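Local coordinates for type 6 secretion amidase effector 2 (Salmonella typhi, PDB 6WIN), which probably cleaves amide bonds in the peptide part of bacterial peptidoglycan, as an antibacterial toxin delivered by a type VI secretion system, at residues 34-39 against 65-70; 49-54 against 75-80; 84-89 against 102-107. One frame throughout, in Å; residues are numbered along the deposited sequence.

Interaction 1: 34-39 against 65-70; sequences GQASTW and YPNHNS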
loop_
_atom_site.group_PDB
_atom_site.type_symbol
_atom_site.label_atom_id
_atom_site.label_comp_id
_atom_site.label_asym_id
_atom_site.label_seq_id
_atom_site.Cartn_x
_atom_site.Cartn_y
_atom_site.Cartn_z
ATOM N N GLY A 34 -3.191 12.401 -4.040
ATOM C CA GLY A 34 -3.219 12.510 -5.480
ATOM C C GLY A 34 -3.471 11.177 -6.164
ATOM O O GLY A 34 -3.759 10.156 -5.545
ATOM N N GLN A 35 -3.381 11.217 -7.487
ATOM C CA GLN A 35 -3.619 10.030 -8.291
ATOM C C GLN A 35 -2.388 9.139 -8.267
ATOM O O GLN A 35 -1.253 9.630 -8.239
ATOM C CB GLN A 35 -3.982 10.419 -9.724
ATOM C CG GLN A 35 -5.177 11.366 -9.779
ATOM C CD GLN A 35 -5.640 11.661 -11.190
ATOM O OE1 GLN A 35 -5.005 11.254 -12.164
ATOM N NE2 GLN A 35 -6.750 12.382 -11.306
ATOM N N ALA A 36 -2.626 7.822 -8.255
ATOM C CA ALA A 36 -1.540 6.864 -8.064
ATOM C C ALA A 36 -0.520 6.919 -9.196
ATOM O O ALA A 36 0.640 6.535 -9.004
ATOM C CB ALA A 36 -2.111 5.458 -7.938
ATOM N N SER A 37 -0.935 7.393 -10.374
ATOM C CA SER A 37 -0.035 7.572 -11.508
ATOM C C SER A 37 1.074 8.575 -11.232
ATOM O O SER A 37 2.077 8.583 -11.958
ATOM C CB SER A 37 -0.836 8.029 -12.730
ATOM O OG SER A 37 -1.616 9.166 -12.410
ATOM N N THR A 38 0.920 9.433 -10.218
ATOM C CA THR A 38 1.933 10.434 -9.897
ATOM C C THR A 38 2.911 9.978 -8.821
ATOM O O THR A 38 3.888 10.685 -8.561
ATOM C CB THR A 38 1.271 11.743 -9.439
ATOM O OG1 THR A 38 0.636 11.540 -8.165
ATOM C CG2 THR A 38 0.223 12.201 -10.461
ATOM N N TRP A 39 2.671 8.828 -8.193
ATOM C CA TRP A 39 3.468 8.415 -7.046
ATOM C C TRP A 39 4.870 7.990 -7.481
ATOM O O TRP A 39 5.075 7.471 -8.584
ATOM C CB TRP A 39 2.783 7.263 -6.299
ATOM C CG TRP A 39 1.460 7.632 -5.657
ATOM C CD1 TRP A 39 0.935 8.886 -5.526
ATOM C CD2 TRP A 39 0.503 6.734 -5.081
ATOM N NE1 TRP A 39 -0.288 8.824 -4.899
ATOM C CE2 TRP A 39 -0.579 7.514 -4.622
ATOM C CE3 TRP A 39 0.449 5.340 -4.922
ATOM C CZ2 TRP A 39 -1.699 6.950 -3.998
ATOM C CZ3 TRP A 39 -0.657 4.783 -4.309
ATOM C CH2 TRP A 39 -1.719 5.588 -3.853
ATOM N N TYR A 65 3.734 3.236 -9.481
ATOM C CA TYR A 65 2.555 2.429 -9.182
ATOM C C TYR A 65 2.111 1.717 -10.453
ATOM O O TYR A 65 1.943 2.366 -11.492
ATOM C CB TYR A 65 1.429 3.314 -8.641
ATOM C CG TYR A 65 0.225 2.566 -8.127
ATOM C CD1 TYR A 65 0.221 2.022 -6.850
ATOM C CD2 TYR A 65 -0.908 2.403 -8.912
ATOM C CE1 TYR A 65 -0.877 1.346 -6.367
ATOM C CE2 TYR A 65 -2.019 1.718 -8.433
ATOM C CZ TYR A 65 -1.993 1.197 -7.160
ATOM O OH TYR A 65 -3.080 0.508 -6.661
ATOM N N PRO A 66 1.938 0.406 -10.431
ATOM C CA PRO A 66 1.539 -0.307 -11.662
ATOM C C PRO A 66 0.025 -0.331 -11.889
ATOM O O PRO A 66 -0.681 -1.288 -11.578
ATOM C CB PRO A 66 2.100 -1.712 -11.427
ATOM C CG PRO A 66 2.030 -1.899 -9.945
ATOM C CD PRO A 66 2.172 -0.523 -9.308
ATOM N N ASN A 67 -0.489 0.762 -12.464
ATOM C CA ASN A 67 -1.916 0.844 -12.780
ATOM C C ASN A 67 -2.342 -0.264 -13.732
ATOM O O ASN A 67 -3.497 -0.706 -13.705
ATOM C CB ASN A 67 -2.245 2.206 -13.394
ATOM C CG ASN A 67 -1.841 3.369 -12.502
ATOM O OD1 ASN A 67 -0.750 3.934 -12.650
ATOM N ND2 ASN A 67 -2.727 3.743 -11.579
ATOM N N HIS A 68 -1.422 -0.722 -14.568
ATOM C CA HIS A 68 -1.650 -1.726 -15.594
ATOM C C HIS A 68 -1.729 -3.145 -15.048
ATOM O O HIS A 68 -1.946 -4.076 -15.824
ATOM C CB HIS A 68 -0.520 -1.644 -16.615
ATOM C CG HIS A 68 0.842 -1.579 -15.990
ATOM N ND1 HIS A 68 1.369 -0.415 -15.467
ATOM C CD2 HIS A 68 1.783 -2.537 -15.796
ATOM C CE1 HIS A 68 2.575 -0.658 -14.984
ATOM N NE2 HIS A 68 2.850 -1.937 -15.170
ATOM N N ASN A 69 -1.549 -3.342 -13.747
ATOM C CA ASN A 69 -1.401 -4.669 -13.167
ATOM C C ASN A 69 -2.562 -4.906 -12.209
ATOM O O ASN A 69 -2.861 -4.050 -11.371
ATOM C CB ASN A 69 -0.040 -4.778 -12.464
ATOM C CG ASN A 69 0.276 -6.177 -11.964
ATOM O OD1 ASN A 69 -0.611 -6.977 -11.663
ATOM N ND2 ASN A 69 1.566 -6.474 -11.863
ATOM N N SER A 70 -3.223 -6.061 -12.344
ATOM C CA SER A 70 -4.353 -6.378 -11.477
ATOM C C SER A 70 -3.932 -6.546 -10.024
ATOM O O SER A 70 -4.787 -6.479 -9.133
ATOM C CB SER A 70 -5.068 -7.642 -11.962
ATOM O OG SER A 70 -4.218 -8.778 -11.899
HETATM O O HOH W 1 3.233 5.896 -9.951
#
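Two loops of the amidase fold meet here, the 3-10 turn at 36-38 and the loop that follows strand 56-59, through an aromatic cluster in which the Tyr65 ring receives both Ala36 and Trp39. The methyl of Ala36 comes down over one face of the tyrosine ring, displaced toward its rim, with CB 3.4 Å from Tyr65 CD2; measured to the ring centroid the distance is 3.8 Å, a CH-pi contact. Trp39 turns an edge of its six-membered ring toward the face of Tyr65, the planes 77° apart in a T-shaped (edge-to-face) pair. Here CE3 of Trp39 approaches CD1 of Tyr65 at 3.8 Å. Tyr65 CG lies anti to the backbone N (chi1 -172°), and the side chain runs beside the indole, pointing the same way.

Between residues 34-39 and 65-70 the polar link runs through a water. It donates to Ala36 O and to Trp39 O, each at 2.8 Å, and accepts from Tyr65 N at 2.7 Å, so one molecule bridges three backbone groups. The 3-10 turn is closed from within: Gln35 O takes both the backbone N and OG1 of Thr38, the hydroxyl lying 2.7 Å from that oxygen.

Around this cluster, the indole NE1 is bonded to Val33 O. Ser37 O accepts from the side chain of Arg64, the residue just before Tyr65. Val24 of helix 23-30 and Ala58 of strand 56-59 touch both aromatic side chains, wedging the loop contact between helix and sheet.

Interaction 2: 49-54 against 75-80; sequences KNIEVG and AFFLGQ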
loop_
_atom_site.group_PDB
_atom_site.type_symbol
_atom_site.label_atom_id
_atom_site.label_comp_id
_atom_site.label_asym_id
_atom_site.label_seq_id
_atom_site.Cartn_x
_atom_site.Cartn_y
_atom_site.Cartn_z
ATOM N N LYS A 49 13.038 -0.420 9.654
ATOM C CA LYS A 49 12.909 -0.175 11.077
ATOM C C LYS A 49 12.440 1.208 11.466
ATOM O O LYS A 49 12.326 1.495 12.661
ATOM N N ASN A 50 12.152 2.074 10.493
ATOM C CA ASN A 50 11.815 3.467 10.750
ATOM C C ASN A 50 10.399 3.857 10.351
ATOM O O ASN A 50 9.973 4.972 10.670
ATOM C CB ASN A 50 12.802 4.386 10.018
ATOM C CG ASN A 50 14.207 4.245 10.552
ATOM O OD1 ASN A 50 14.467 4.548 11.718
ATOM N ND2 ASN A 50 15.121 3.751 9.713
ATOM N N ILE A 51 9.658 2.977 9.684
ATOM C CA ILE A 51 8.362 3.350 9.142
ATOM C C ILE A 51 7.342 3.458 10.274
ATOM O O ILE A 51 7.264 2.589 11.152
ATOM C CB ILE A 51 7.945 2.343 8.062
ATOM C CG1 ILE A 51 6.560 2.673 7.502
ATOM C CG2 ILE A 51 8.055 0.909 8.585
ATOM C CD1 ILE A 51 6.220 1.872 6.265
ATOM N N GLU A 52 6.570 4.544 10.266
ATOM C CA GLU A 52 5.619 4.876 11.318
ATOM C C GLU A 52 4.244 4.291 11.022
ATOM O O GLU A 52 3.823 4.202 9.866
ATOM C CB GLU A 52 5.485 6.394 11.444
ATOM C CG GLU A 52 6.767 7.130 11.128
ATOM C CD GLU A 52 6.560 8.613 10.911
ATOM O OE1 GLU A 52 5.676 9.189 11.597
ATOM O OE2 GLU A 52 7.304 9.191 10.071
ATOM N N VAL A 53 3.530 3.922 12.086
ATOM C CA VAL A 53 2.140 3.505 11.944
ATOM C C VAL A 53 1.360 4.591 11.213
ATOM O O VAL A 53 1.461 5.773 11.552
ATOM C CB VAL A 53 1.524 3.212 13.326
ATOM C CG1 VAL A 53 0.050 2.830 13.178
ATOM C CG2 VAL A 53 2.335 2.126 14.067
ATOM N N GLY A 54 0.582 4.191 10.207
ATOM C CA GLY A 54 -0.193 5.110 9.398
ATOM C C GLY A 54 0.481 5.597 8.126
ATOM O O GLY A 54 -0.153 6.316 7.344
ATOM N N ALA A 75 -2.392 0.977 0.735
ATOM C CA ALA A 75 -2.876 0.711 2.085
ATOM C C ALA A 75 -2.183 1.641 3.071
ATOM O O ALA A 75 -1.245 2.360 2.723
ATOM C CB ALA A 75 -2.647 -0.759 2.474
ATOM N N PHE A 76 -2.669 1.621 4.313
ATOM C CA PHE A 76 -1.984 2.258 5.432
ATOM C C PHE A 76 -1.178 1.208 6.187
ATOM O O PHE A 76 -1.713 0.159 6.556
ATOM C CB PHE A 76 -2.960 2.925 6.407
ATOM C CG PHE A 76 -3.769 4.055 5.823
ATOM C CD1 PHE A 76 -3.206 5.319 5.648
ATOM C CD2 PHE A 76 -5.097 3.868 5.488
ATOM C CE1 PHE A 76 -3.957 6.366 5.143
ATOM C CE2 PHE A 76 -5.857 4.911 4.979
ATOM C CZ PHE A 76 -5.275 6.165 4.800
ATOM N N PHE A 77 0.095 1.501 6.440
ATOM C CA PHE A 77 0.925 0.599 7.230
ATOM C C PHE A 77 0.490 0.600 8.694
ATOM O O PHE A 77 0.217 1.657 9.270
ATOM C CB PHE A 77 2.387 1.019 7.125
ATOM C CG PHE A 77 3.309 0.227 7.988
ATOM C CD1 PHE A 77 3.716 -1.044 7.602
ATOM C CD2 PHE A 77 3.794 0.758 9.176
ATOM C CE1 PHE A 77 4.592 -1.786 8.403
ATOM C CE2 PHE A 77 4.666 0.032 9.978
ATOM C CZ PHE A 77 5.068 -1.240 9.593
ATOM N N LEU A 78 0.439 -0.586 9.307
ATOM C CA LEU A 78 0.139 -0.679 10.737
ATOM C C LEU A 78 1.285 -1.229 11.575
ATOM O O LEU A 78 1.505 -0.748 12.684
ATOM C CB LEU A 78 -1.110 -1.544 10.988
ATOM C CG LEU A 78 -2.462 -1.080 10.443
ATOM C CD1 LEU A 78 -3.555 -2.089 10.819
ATOM C CD2 LEU A 78 -2.824 0.330 10.915
ATOM N N GLY A 79 2.009 -2.232 11.090
ATOM C CA GLY A 79 3.084 -2.839 11.858
ATOM C C GLY A 79 3.682 -3.986 11.071
ATOM O O GLY A 79 3.233 -4.310 9.967
ATOM N N GLN A 80 4.712 -4.608 11.648
ATOM C CA GLN A 80 5.353 -5.723 10.958
ATOM C C GLN A 80 6.062 -6.638 11.949
ATOM O O GLN A 80 6.376 -6.256 13.081
ATOM C CB GLN A 80 6.340 -5.234 9.884
ATOM C CG GLN A 80 7.613 -4.579 10.414
ATOM C CD GLN A 80 8.524 -4.097 9.294
ATOM O OE1 GLN A 80 9.023 -4.897 8.494
ATOM N NE2 GLN A 80 8.731 -2.779 9.218
#
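A loop-to-strand contact, largely apolar and closed by a single backbone hydrogen bond, lays residues 49-54 against strand 74-81 just before the chain enters strand 56-59. Its centrepiece is Ile51 over the Phe77 ring. CD1 of Ile51 stands 4.0 Å from the ring centroid of Phe77, 21° off the normal, in a CH-pi contact shifted toward the rim. CG1 of Ile51, anti to the backbone N (chi1 178°), lies near Phe77 CD2, and CG2 is 3.8 Å from Phe77 CE2. Across the opposite face lies Gly79 N, over the ring centre, so the phenyl group is sandwiched between the isoleucine and its own strand. At the ring edge, near its plane, Glu52 O comes within 3.5 Å of Phe77 CD2.

The polar link is Gly54 N to Phe77 O, short at 2.7 Å and nearly straight at 165°. Gly54 adopts a positive phi, where a side chain would crowd the preceding carbonyl. Nearby, Val53 CG2 presses against Leu78 O at 3.3 Å. Leu78 and Gly79 form a classic beta bulge opposite Trp86.

Gln80 brings its amide beside Ile51, but its OE1 accepts from Gly47 N. Phe77 also bonds through its backbone to Thr55 and packs on Ile57 of strand 56-59, while Phe76 reaches Leu26 and Ile27 of helix 23-30.

Interaction 3: 84-89 against 102-107; sequences GIWVMD and KRYIRK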
loop_
_atom_site.group_PDB
_atom_site.type_symbol
_atom_site.label_atom_id
_atom_site.label_comp_id
_atom_site.label_asym_id
_atom_site.label_seq_id
_atom_site.Cartn_x
_atom_site.Cartn_y
_atom_site.Cartn_z
ATOM N N GLY A 84 5.684 -10.897 8.045
ATOM C CA GLY A 84 4.916 -10.069 7.140
ATOM C C GLY A 84 4.570 -8.733 7.768
ATOM O O GLY A 84 5.136 -8.340 8.787
ATOM N N ILE A 85 3.619 -8.044 7.128
ATOM C CA ILE A 85 3.173 -6.725 7.571
ATOM C C ILE A 85 1.664 -6.732 7.787
ATOM O O ILE A 85 0.912 -7.437 7.105
ATOM C CB ILE A 85 3.554 -5.611 6.570
ATOM C CG1 ILE A 85 2.933 -5.890 5.198
ATOM C CG2 ILE A 85 5.055 -5.477 6.443
ATOM C CD1 ILE A 85 3.118 -4.752 4.193
ATOM N N TRP A 86 1.223 -5.929 8.743
ATOM C CA TRP A 86 -0.191 -5.644 8.946
ATOM C C TRP A 86 -0.516 -4.297 8.304
ATOM O O TRP A 86 0.176 -3.311 8.564
ATOM C CB TRP A 86 -0.517 -5.614 10.437
ATOM C CG TRP A 86 -0.682 -6.967 11.052
ATOM C CD1 TRP A 86 0.255 -7.672 11.758
ATOM C CD2 TRP A 86 -1.858 -7.775 11.027
ATOM N NE1 TRP A 86 -0.273 -8.869 12.176
ATOM C CE2 TRP A 86 -1.567 -8.960 11.737
ATOM C CE3 TRP A 86 -3.136 -7.611 10.479
ATOM C CZ2 TRP A 86 -2.504 -9.978 11.906
ATOM C CZ3 TRP A 86 -4.069 -8.629 10.651
ATOM C CH2 TRP A 86 -3.745 -9.793 11.358
ATOM N N VAL A 87 -1.545 -4.263 7.446
ATOM C CA VAL A 87 -1.985 -3.030 6.800
ATOM C C VAL A 87 -3.466 -2.798 7.088
ATOM O O VAL A 87 -4.196 -3.700 7.498
ATOM C CB VAL A 87 -1.744 -3.038 5.271
ATOM C CG1 VAL A 87 -0.294 -3.415 4.941
ATOM C CG2 VAL A 87 -2.734 -3.972 4.573
HETATM N N MSE A 88 -3.900 -1.562 6.861
HETATM C CA MSE A 88 -5.312 -1.177 6.857
HETATM C C MSE A 88 -5.738 -0.803 5.431
HETATM O O MSE A 88 -5.125 0.089 4.807
HETATM C CB MSE A 88 -5.526 -0.008 7.831
HETATM C CG MSE A 88 -6.972 0.443 8.035
HETATM SE SE MSE A 88 -7.947 -0.839 9.136
HETATM C CE MSE A 88 -7.112 -0.495 10.963
ATOM N N ASP A 89 -6.747 -1.483 4.881
ATOM C CA ASP A 89 -7.082 -1.258 3.480
ATOM C C ASP A 89 -8.560 -1.517 3.213
ATOM O O ASP A 89 -9.360 -1.755 4.124
ATOM C CB ASP A 89 -6.181 -2.096 2.551
ATOM C CG ASP A 89 -6.270 -3.609 2.799
ATOM O OD1 ASP A 89 -7.091 -4.068 3.617
ATOM O OD2 ASP A 89 -5.495 -4.345 2.142
ATOM N N LYS A 102 -8.147 -4.533 8.947
ATOM C CA LYS A 102 -6.749 -4.955 8.942
ATOM C C LYS A 102 -6.583 -6.319 8.297
ATOM O O LYS A 102 -7.441 -7.198 8.430
ATOM C CB LYS A 102 -6.183 -5.064 10.354
ATOM C CG LYS A 102 -6.658 -4.072 11.359
ATOM C CD LYS A 102 -6.023 -4.425 12.682
ATOM C CE LYS A 102 -6.277 -3.368 13.715
ATOM N NZ LYS A 102 -5.573 -3.725 14.980
ATOM N N ARG A 103 -5.434 -6.512 7.644
ATOM C CA ARG A 103 -5.072 -7.836 7.163
ATOM C C ARG A 103 -3.554 -7.986 7.170
ATOM O O ARG A 103 -2.803 -7.005 7.161
ATOM C CB ARG A 103 -5.645 -8.116 5.766
ATOM C CG ARG A 103 -4.989 -7.326 4.629
ATOM C CD ARG A 103 -5.538 -7.780 3.280
ATOM N NE ARG A 103 -4.967 -7.020 2.171
ATOM C CZ ARG A 103 -4.194 -7.534 1.219
ATOM N NH1 ARG A 103 -3.889 -8.826 1.231
ATOM N NH2 ARG A 103 -3.732 -6.751 0.247
ATOM N N TYR A 104 -3.120 -9.246 7.193
ATOM C CA TYR A 104 -1.720 -9.626 7.291
ATOM C C TYR A 104 -1.223 -9.971 5.898
ATOM O O TYR A 104 -1.789 -10.852 5.239
ATOM C CB TYR A 104 -1.565 -10.833 8.210
ATOM C CG TYR A 104 -0.156 -11.231 8.619
ATOM C CD1 TYR A 104 0.661 -10.349 9.297
ATOM C CD2 TYR A 104 0.308 -12.525 8.405
ATOM C CE1 TYR A 104 1.922 -10.715 9.708
ATOM C CE2 TYR A 104 1.573 -12.912 8.824
ATOM C CZ TYR A 104 2.367 -12.001 9.476
ATOM O OH TYR A 104 3.611 -12.351 9.902
ATOM N N ILE A 105 -0.179 -9.272 5.456
ATOM C CA ILE A 105 0.463 -9.511 4.172
ATOM C C ILE A 105 1.816 -10.146 4.463
ATOM O O ILE A 105 2.671 -9.526 5.105
ATOM C CB ILE A 105 0.605 -8.211 3.366
ATOM C CG1 ILE A 105 -0.760 -7.521 3.238
ATOM C CG2 ILE A 105 1.234 -8.479 2.002
ATOM C CD1 ILE A 105 -0.772 -6.336 2.260
ATOM N N ARG A 106 1.995 -11.389 4.022
ATOM C CA ARG A 106 3.182 -12.159 4.354
ATOM C C ARG A 106 4.350 -11.878 3.413
ATOM O O ARG A 106 4.175 -11.566 2.233
ATOM C CB ARG A 106 2.879 -13.650 4.316
ATOM C CG ARG A 106 1.588 -14.021 4.996
ATOM C CD ARG A 106 1.722 -15.348 5.661
ATOM N NE ARG A 106 2.413 -16.341 4.827
ATOM C CZ ARG A 106 1.964 -16.792 3.658
ATOM N NH1 ARG A 106 2.669 -17.696 2.985
ATOM N NH2 ARG A 106 0.809 -16.346 3.166
ATOM N N LYS A 107 5.551 -12.003 3.964
ATOM C CA LYS A 107 6.733 -12.229 3.151
ATOM C C LYS A 107 6.687 -13.667 2.650
ATOM O O LYS A 107 6.642 -14.612 3.445
ATOM C CB LYS A 107 7.998 -11.963 3.961
ATOM C CG LYS A 107 9.279 -11.942 3.117
ATOM C CD LYS A 107 10.168 -13.122 3.451
ATOM C CE LYS A 107 11.452 -13.109 2.613
ATOM N NZ LYS A 107 11.175 -13.427 1.168
#
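Trp86 and Tyr104 form a raised pair on one face of these strands, their side chains crossing at about a right angle. Tyr104 CB sits squarely over the six-membered ring of Trp86, 3.8 Å from its centroid and only 7° off the normal, a CH-pi contact. Farther out, CD1 of Tyr104 lies over the same indole face, 3.4 Å from Trp86 NE1, and the two aromatic planes meet obliquely at 43°. The phenol then passes across Gly84, where the strands come close and a side chain would collide with Ile105 O; its hydroxyl is bonded to Asp81. Beyond the tryptophan, selenomethionine Met88 curls back through bends at chi2 and chi3, and its CE touches Lys102 CG at 3.6 Å.

These bumps ride on an antiparallel beta hairpin, strands 84-89 and 101-106, the latter at the outer end of the six-stranded sheet. Ile85 with Ile105 and Val87 with Arg103 are its hydrogen-bonded pairs; Ile85 N reaches Ile105 O at 2.7 Å, and the return bond has the same length.

On the other face the hollows are filled by branched chains. Ile105 CD1 fits against Val87 CG2 at 3.8 Å and also lies over one face of the Arg103 guanidinium, offset toward its rim. Arg103 extends from CG to NE past this shelf, and in a salt bridge NE meets the syn lone pair of Asp89 OD2 at 2.7 Å, the N-H pointing almost straight at the oxygen (176°). Carboxylate and guanidinium are nearly coplanar. Asp89 OD1 makes a further salt bridge with Lys97 and OD2 bonds His73 NE2, while the two remaining nitrogens of Arg103 bond to Asn124 and Ser123 O.

Interactions 2 and 3 both reach one sheet: strands 74-81 and 84-89 are neighbours in it, and Phe76 O lies 2.8 Å from Met88 N where the two contacts touch. Interaction 1 lies about 20 Å from either, centre to centre, on the opposite side of the chain's centre, and joins loops. Its residues are mostly buried, yet its polar link runs through a water. Interaction 2, partly buried, combines aliphatic-on-aromatic packing with one backbone bond. Interaction 3, also partly buried, has regular strand pairing, an aromatic pair on the more exposed face and a salt bridge on the other. Along the chain, the segments of interactions 1 and 2 alternate.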